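Uncharacterized aldehyde dehydrogenase AldY (Bacillus subtilis, PDB 4DNG) probably oxidises aldehydes to carboxylates using NAD+ as the electron acceptor, and may contribute to protecting cells against stress from ethanol and related compounds. Local coordinates at residues A[92-97]-A[183-188]; A[351-356]-A[367-372]. All blocks are in the same frame, centred on the assembly; numbering follows the deposited sequence.

In the fold
The two contacts lie in different halves of one aldehyde dehydrogenase chain, their centres about 31 Å apart and their nearest atoms about 16 Å. Contact 1 joins helix 83-94 to helix 183-196, which links the parallel strands 173-177 and 204-206 of the nucleotide-binding sheet; its centre is about 13 Å from that of the chain. Contact 2 is an antiparallel strand pair in the second sheet, that of the catalytic domain, at about 28 Å from the chain centre. Both are away from the annotated sites: the 231-236 segment, which by similarity binds NAD+, and the predicted active-site residues Glu-253 and Cys-287, of which Cys-287 itself is not modelled.

Contact 1 (A[92-97]-A[183-188]); sequences RETGGT and AISGGT
Glu-93, near the end of helix 83-94, pushes its carboxylate into the first turn of helix 183-196, a knob among Ala-183, Ile-184, Ser-185 and Gly-186. Its CB is still 4.2 Å from Ser-185 OG. CG stands anti to the backbone N (chi1 -166°), and the chain beyond it is extended, carrying the acid group across to the other helix. CD comes to 3.4 Å from Ile-184 N, and the two oxygens part company there. OE1 takes the N-H of Ser-185 at 2.7 Å (N-H...O 163°); Ser-185 OG also donates to it, at a very short 2.5 Å whose exact length is doubtful. OE2 accepts the N-H of Ile-184 at 2.8 Å, almost equally straight at 164°. Each oxygen receives its backbone N-H on its syn lone pair, the side of the other oxygen, so the carboxylate is gripped like a fork by two successive peptide N-H groups. The helix it meets follows strand 173-177 and leads to the parallel strand 204-206, a beta-alpha-beta crossover of the Rossmann-like nucleotide-binding domain. These N-H groups lie at the start of helix 183-196, where no earlier helical turn offers them a carbonyl, and the helix end would probably favour an ionised Glu-93. OE2 also lies 3.3 Å from Ile-184 CB, with CG1 and CD1 of that side chain alongside. Around this grip Thr-182 touches Glu-93, Met-89 and Ile-35 pack on Ile-184, and Pro-156 and Ile-90 border Ser-185.

Contact 2 (A[351-356]-A[367-372]); sequences ELAVEG and VFVGAD
Leu-352 sets its CD1 methyl squarely over the ring of Phe-368, 3.5 Å from the ring centroid and only 11° off the normal, a CH-pi contact in which the two side chains cross obliquely. At the edge of the same ring, near its plane, Glu-351 O lies 3.2 Å from Phe-368 CD1. Chi1 of -72° sets CG of Phe-368 anti to the carbonyl carbon, beside the backbone N; chi2 of -81° then turns the ring so that one face meets Leu-352 CD1. An alanine at Phe-368 would probably leave Leu-352 CD1 without a face to rest on and open a gap beside Glu-351 O. Behind these side chains the antiparallel backbones fix the register. Val-354 and Val-367 form a hydrogen-bonded pair, Val-367 N giving to Val-354 O at 2.9 Å and Val-354 N giving to Val-367 O at a longer 3.3 Å, each donor in the acceptor's carbonyl plane. Between this pair and Leu-352 with Phe-368 the register slips by one residue: Ala-353 and Val-354 both face Val-367, a classic beta bulge. On the sheet face away from the ring, CB of Val-354 and CB of Val-367 are 4.0 Å apart, and Ala-353 CB packs on Val-369 CG1 at 3.8 Å. The extended Glu-351 side chain passes Val-369 CG2 on this face, its OE1 coming nearest at 3.4 Å. Strand 351-354 pairs with strand 362-369 at the margin of the catalytic-domain sheet; strand 362-369 in turn is bonded to the parallel strand 386-392, through Phe-368 with Ala-387 and Ile-389. Helix 332-347 covers the Leu-352 and Phe-368 face with Ile-342, Ala-345 and Lys-346; helix 297-313 covers the valine face with Phe-307, Thr-308 and Lys-312.

Contact 1 (A[92-97]-A[183-188])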
ATOM      1  N   ARG A  92      -7.293  24.506 -25.419  1.00 71.24           N
ATOM      2  CA  ARG A  92      -7.747  25.804 -24.890  1.00 73.53           C
ATOM      3  C   ARG A  92      -7.622  25.907 -23.373  1.00 73.89           C
ATOM      4  O   ARG A  92      -7.160  26.925 -22.865  1.00 71.67           O
ATOM      5  CB  ARG A  92      -9.189  26.129 -25.297  1.00 76.65           C
ATOM      6  CG  ARG A  92      -9.594  25.646 -26.682  1.00 84.01           C
ATOM      7  CD  ARG A  92     -10.446  26.653 -27.447  1.00 91.57           C
ATOM      8  NE  ARG A  92     -11.786  26.886 -26.894  1.00 90.96           N
ATOM      9  CZ  ARG A  92     -12.127  27.949 -26.166  1.00 89.90           C
ATOM     10  NH1 ARG A  92     -11.216  28.873 -25.873  1.00101.39           N
ATOM     11  NH2 ARG A  92     -13.374  28.091 -25.720  1.00 77.52           N
ATOM     12  N   GLU A  93      -8.010  24.853 -22.659  1.00 70.19           N
ATOM     13  CA  GLU A  93      -8.152  24.932 -21.195  1.00 68.87           C
ATOM     14  C   GLU A  93      -6.811  24.833 -20.528  1.00 66.63           C
ATOM     15  O   GLU A  93      -6.556  25.434 -19.488  1.00 67.58           O
ATOM     16  CB  GLU A  93      -9.048  23.807 -20.671  1.00 60.60           C
ATOM     17  CG  GLU A  93      -9.519  24.010 -19.246  1.00 61.24           C
ATOM     18  CD  GLU A  93     -10.422  22.895 -18.728  1.00 72.18           C
ATOM     19  OE1 GLU A  93     -10.226  21.709 -19.093  1.00 66.54           O
ATOM     20  OE2 GLU A  93     -11.338  23.202 -17.931  1.00 84.09           O
ATOM     21  N   THR A  94      -5.954  24.091 -21.198  1.00 66.80           N
ATOM     22  CA  THR A  94      -4.780  23.483 -20.629  1.00 62.51           C
ATOM     23  C   THR A  94      -3.513  24.198 -21.104  1.00 67.77           C
ATOM     24  O   THR A  94      -2.488  24.156 -20.432  1.00 63.70           O
ATOM     25  CB  THR A  94      -4.812  21.998 -21.044  1.00 60.91           C
ATOM     26  OG1 THR A  94      -4.993  21.159 -19.893  1.00 75.49           O
ATOM     27  CG2 THR A  94      -3.616  21.590 -21.770  1.00 55.77           C
ATOM     28  N   GLY A  95      -3.590  24.876 -22.254  1.00 74.52           N
ATOM     29  CA  GLY A  95      -2.416  25.553 -22.828  1.00 75.24           C
ATOM     30  C   GLY A  95      -1.466  24.578 -23.513  1.00 70.26           C
ATOM     31  O   GLY A  95      -0.496  24.973 -24.154  1.00 70.91           O
ATOM     32  N   GLY A  96      -1.748  23.292 -23.358  1.00 64.27           N
ATOM     33  CA  GLY A  96      -1.106  22.257 -24.145  1.00 59.37           C
ATOM     34  C   GLY A  96      -1.409  22.450 -25.613  1.00 65.73           C
ATOM     35  O   GLY A  96      -2.455  22.987 -26.009  1.00 64.28           O
ATOM     36  N   THR A  97      -0.456  22.015 -26.408  1.00 70.93           N
ATOM     37  CA  THR A  97      -0.439  22.136 -27.848  1.00 70.88           C
ATOM     38  C   THR A  97      -1.439  21.133 -28.488  1.00 75.45           C
ATOM     39  O   THR A  97      -1.787  20.126 -27.841  1.00 70.91           O
ATOM     40  CB  THR A  97       1.012  21.827 -28.218  1.00 73.90           C
ATOM     41  OG1 THR A  97       1.740  23.058 -28.333  1.00 78.01           O
ATOM     42  CG2 THR A  97       1.129  20.998 -29.449  1.00 76.91           C
ATOM     43  N   ALA A 183     -11.031  21.665 -15.310  1.00 54.63           N
ATOM     44  CA  ALA A 183     -12.154  20.800 -14.955  1.00 57.47           C
ATOM     45  C   ALA A 183     -12.895  20.221 -16.148  1.00 67.67           C
ATOM     46  O   ALA A 183     -13.558  19.180 -16.022  1.00 71.28           O
ATOM     47  CB  ALA A 183     -13.125  21.540 -14.066  1.00 62.33           C
ATOM     48  N   ILE A 184     -12.832  20.911 -17.288  1.00 66.50           N
ATOM     49  CA  ILE A 184     -13.548  20.447 -18.459  1.00 63.29           C
ATOM     50  C   ILE A 184     -12.853  19.213 -19.024  1.00 65.71           C
ATOM     51  O   ILE A 184     -13.484  18.184 -19.235  1.00 65.15           O
ATOM     52  CB  ILE A 184     -13.742  21.542 -19.526  1.00 62.56           C
ATOM     53  CG1 ILE A 184     -14.662  22.632 -18.984  1.00 64.65           C
ATOM     54  CG2 ILE A 184     -14.419  20.974 -20.760  1.00 59.01           C
ATOM     55  CD1 ILE A 184     -14.448  23.977 -19.618  1.00 69.30           C
ATOM     56  N   SER A 185     -11.547  19.307 -19.228  1.00 66.88           N
ATOM     57  CA  SER A 185     -10.811  18.189 -19.792  1.00 63.49           C
ATOM     58  C   SER A 185     -10.455  17.173 -18.736  1.00 64.88           C
ATOM     59  O   SER A 185     -10.356  15.999 -19.037  1.00 70.09           O
ATOM     60  CB  SER A 185      -9.566  18.658 -20.528  1.00 58.32           C
ATOM     61  OG  SER A 185      -8.997  19.726 -19.850  1.00 63.25           O
ATOM     62  N   GLY A 186     -10.286  17.620 -17.495  1.00 60.92           N
ATOM     63  CA  GLY A 186     -10.001  16.706 -16.404  1.00 53.64           C
ATOM     64  C   GLY A 186     -11.226  16.100 -15.720  1.00 58.41           C
ATOM     65  O   GLY A 186     -11.083  15.217 -14.877  1.00 72.62           O
ATOM     66  N   GLY A 187     -12.427  16.549 -16.064  1.00 54.70           N
ATOM     67  CA  GLY A 187     -13.633  16.043 -15.392  1.00 58.36           C
ATOM     68  C   GLY A 187     -14.906  15.987 -16.206  1.00 57.81           C
ATOM     69  O   GLY A 187     -15.474  14.919 -16.413  1.00 57.83           O
ATOM     70  N   THR A 188     -15.369  17.133 -16.680  1.00 60.90           N
ATOM     71  CA  THR A 188     -16.746  17.187 -17.206  1.00 66.70           C
ATOM     72  C   THR A 188     -16.948  16.405 -18.510  1.00 66.21           C
ATOM     73  O   THR A 188     -17.985  15.750 -18.691  1.00 67.04           O
ATOM     74  CB  THR A 188     -17.274  18.625 -17.363  1.00 72.84           C
ATOM     75  OG1 THR A 188     -16.361  19.389 -18.160  1.00 80.00           O
ATOM     76  CG2 THR A 188     -17.429  19.283 -16.004  1.00 71.89           C
TER

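Contact 2 (A[351-356]-A[367-372])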
ATOM      1  N   GLU A 351      26.175  27.977 -17.151  1.00 93.56           N
ATOM      2  CA  GLU A 351      26.049  28.496 -18.510  1.00 91.54           C
ATOM      3  C   GLU A 351      24.629  28.321 -19.048  1.00 86.97           C
ATOM      4  O   GLU A 351      23.903  27.412 -18.656  1.00 90.00           O
ATOM      5  CB  GLU A 351      27.065  27.825 -19.448  1.00 94.23           C
ATOM      6  CG  GLU A 351      27.110  28.424 -20.853  1.00 99.89           C
ATOM      7  CD  GLU A 351      28.047  27.705 -21.807  1.00108.01           C
ATOM      8  OE1 GLU A 351      28.601  26.645 -21.443  1.00113.61           O
ATOM      9  OE2 GLU A 351      28.229  28.208 -22.937  1.00110.82           O
ATOM     10  N   LEU A 352      24.245  29.213 -19.944  1.00 87.89           N
ATOM     11  CA  LEU A 352      22.977  29.121 -20.622  1.00 91.66           C
ATOM     12  C   LEU A 352      23.293  29.111 -22.104  1.00 94.59           C
ATOM     13  O   LEU A 352      23.578  30.154 -22.690  1.00 90.85           O
ATOM     14  CB  LEU A 352      22.091  30.321 -20.260  1.00 88.23           C
ATOM     15  CG  LEU A 352      20.650  30.384 -20.767  1.00 92.04           C
ATOM     16  CD1 LEU A 352      19.830  29.208 -20.254  1.00 87.26           C
ATOM     17  CD2 LEU A 352      20.015  31.686 -20.320  1.00 94.23           C
ATOM     18  N   ALA A 353      23.278  27.919 -22.695  1.00 97.36           N
ATOM     19  CA  ALA A 353      23.533  27.772 -24.126  1.00100.69           C
ATOM     20  C   ALA A 353      22.421  28.416 -24.946  1.00 95.47           C
ATOM     21  O   ALA A 353      22.694  29.154 -25.896  1.00 92.29           O
ATOM     22  CB  ALA A 353      23.706  26.310 -24.499  1.00101.46           C
ATOM     23  N   VAL A 354      21.175  28.145 -24.561  1.00 92.57           N
ATOM     24  CA  VAL A 354      20.015  28.734 -25.228  1.00 93.53           C
ATOM     25  C   VAL A 354      19.198  29.570 -24.240  1.00 94.64           C
ATOM     26  O   VAL A 354      18.687  29.055 -23.247  1.00 94.31           O
ATOM     27  CB  VAL A 354      19.138  27.648 -25.894  1.00 92.26           C
ATOM     28  CG1 VAL A 354      17.860  28.245 -26.461  1.00 92.67           C
ATOM     29  CG2 VAL A 354      19.917  26.927 -26.982  1.00 92.78           C
ATOM     30  N   GLU A 355      19.083  30.863 -24.517  1.00 96.73           N
ATOM     31  CA  GLU A 355      18.326  31.761 -23.652  1.00 94.29           C
ATOM     32  C   GLU A 355      16.929  32.030 -24.191  1.00 84.65           C
ATOM     33  O   GLU A 355      16.773  32.602 -25.265  1.00 88.61           O
ATOM     34  CB  GLU A 355      19.076  33.074 -23.458  1.00 99.62           C
ATOM     35  CG  GLU A 355      18.424  34.013 -22.454  1.00106.59           C
ATOM     36  CD  GLU A 355      19.409  34.978 -21.812  1.00122.48           C
ATOM     37  OE1 GLU A 355      20.562  35.103 -22.297  1.00120.16           O
ATOM     38  OE2 GLU A 355      19.021  35.617 -20.812  1.00131.06           O
ATOM     39  N   GLY A 356      15.918  31.605 -23.443  1.00 78.27           N
ATOM     40  CA  GLY A 356      14.533  31.892 -23.802  1.00 80.01           C
ATOM     41  C   GLY A 356      14.105  33.270 -23.322  1.00 84.31           C
ATOM     42  O   GLY A 356      14.940  34.071 -22.881  1.00 88.46           O
ATOM     43  N   VAL A 367      17.922  26.385 -22.273  1.00 89.25           N
ATOM     44  CA  VAL A 367      18.795  25.235 -22.096  1.00 83.61           C
ATOM     45  C   VAL A 367      20.040  25.648 -21.317  1.00 88.70           C
ATOM     46  O   VAL A 367      20.839  26.477 -21.775  1.00 96.31           O
ATOM     47  CB  VAL A 367      19.159  24.531 -23.435  1.00 80.70           C
ATOM     48  CG1 VAL A 367      20.061  23.324 -23.172  1.00 74.22           C
ATOM     49  CG2 VAL A 367      17.896  24.094 -24.197  1.00 77.49           C
ATOM     50  N   PHE A 368      20.167  25.082 -20.120  1.00 83.57           N
ATOM     51  CA  PHE A 368      21.362  25.215 -19.299  1.00 83.71           C
ATOM     52  C   PHE A 368      22.287  24.028 -19.567  1.00 85.72           C
ATOM     53  O   PHE A 368      21.828  22.892 -19.718  1.00 85.31           O
ATOM     54  CB  PHE A 368      20.985  25.267 -17.820  1.00 81.68           C
ATOM     55  CG  PHE A 368      20.322  26.547 -17.410  1.00 82.70           C
ATOM     56  CD1 PHE A 368      21.081  27.682 -17.143  1.00 82.74           C
ATOM     57  CD2 PHE A 368      18.932  26.621 -17.278  1.00 76.36           C
ATOM     58  CE1 PHE A 368      20.469  28.872 -16.757  1.00 78.70           C
ATOM     59  CE2 PHE A 368      18.319  27.804 -16.898  1.00 69.71           C
ATOM     60  CZ  PHE A 368      19.090  28.932 -16.638  1.00 71.95           C
ATOM     61  N   VAL A 369      23.587  24.293 -19.650  1.00 85.79           N
ATOM     62  CA  VAL A 369      24.545  23.239 -19.962  1.00 89.86           C
ATOM     63  C   VAL A 369      25.652  23.188 -18.928  1.00 86.86           C
ATOM     64  O   VAL A 369      25.902  24.173 -18.226  1.00 85.26           O
ATOM     65  CB  VAL A 369      25.154  23.390 -21.381  1.00 99.53           C
ATOM     66  CG1 VAL A 369      24.103  23.122 -22.448  1.00101.48           C
ATOM     67  CG2 VAL A 369      25.788  24.763 -21.574  1.00102.75           C
ATOM     68  N   GLY A 370      26.299  22.028 -18.847  1.00 86.38           N
ATOM     69  CA  GLY A 370      27.442  21.806 -17.970  1.00 81.37           C
ATOM     70  C   GLY A 370      27.103  21.973 -16.506  1.00 81.91           C
ATOM     71  O   GLY A 370      27.941  22.425 -15.723  1.00 80.89           O
ATOM     72  N   ALA A 371      25.868  21.621 -16.148  1.00 79.48           N
ATOM     73  CA  ALA A 371      25.397  21.720 -14.774  1.00 85.65           C
ATOM     74  C   ALA A 371      25.852  20.560 -13.891  1.00 90.42           C
ATOM     75  O   ALA A 371      26.000  19.432 -14.359  1.00 92.72           O
ATOM     76  CB  ALA A 371      23.883  21.804 -14.759  1.00 87.65           C
ATOM     77  N   ASP A 372      26.044  20.845 -12.605  1.00 90.96           N
ATOM     78  CA  ASP A 372      26.208  19.803 -11.597  1.00 93.87           C
ATOM     79  C   ASP A 372      24.901  19.024 -11.433  1.00 91.54           C
ATOM     80  O   ASP A 372      23.820  19.596 -11.529  1.00100.36           O
ATOM     81  CB  ASP A 372      26.586  20.430 -10.261  1.00108.89           C
ATOM     82  CG  ASP A 372      27.610  19.613  -9.502  1.00123.84           C
ATOM     83  OD1 ASP A 372      28.816  19.806  -9.776  1.00125.72           O
ATOM     84  OD2 ASP A 372      27.215  18.800  -8.628  1.00118.89           O
TER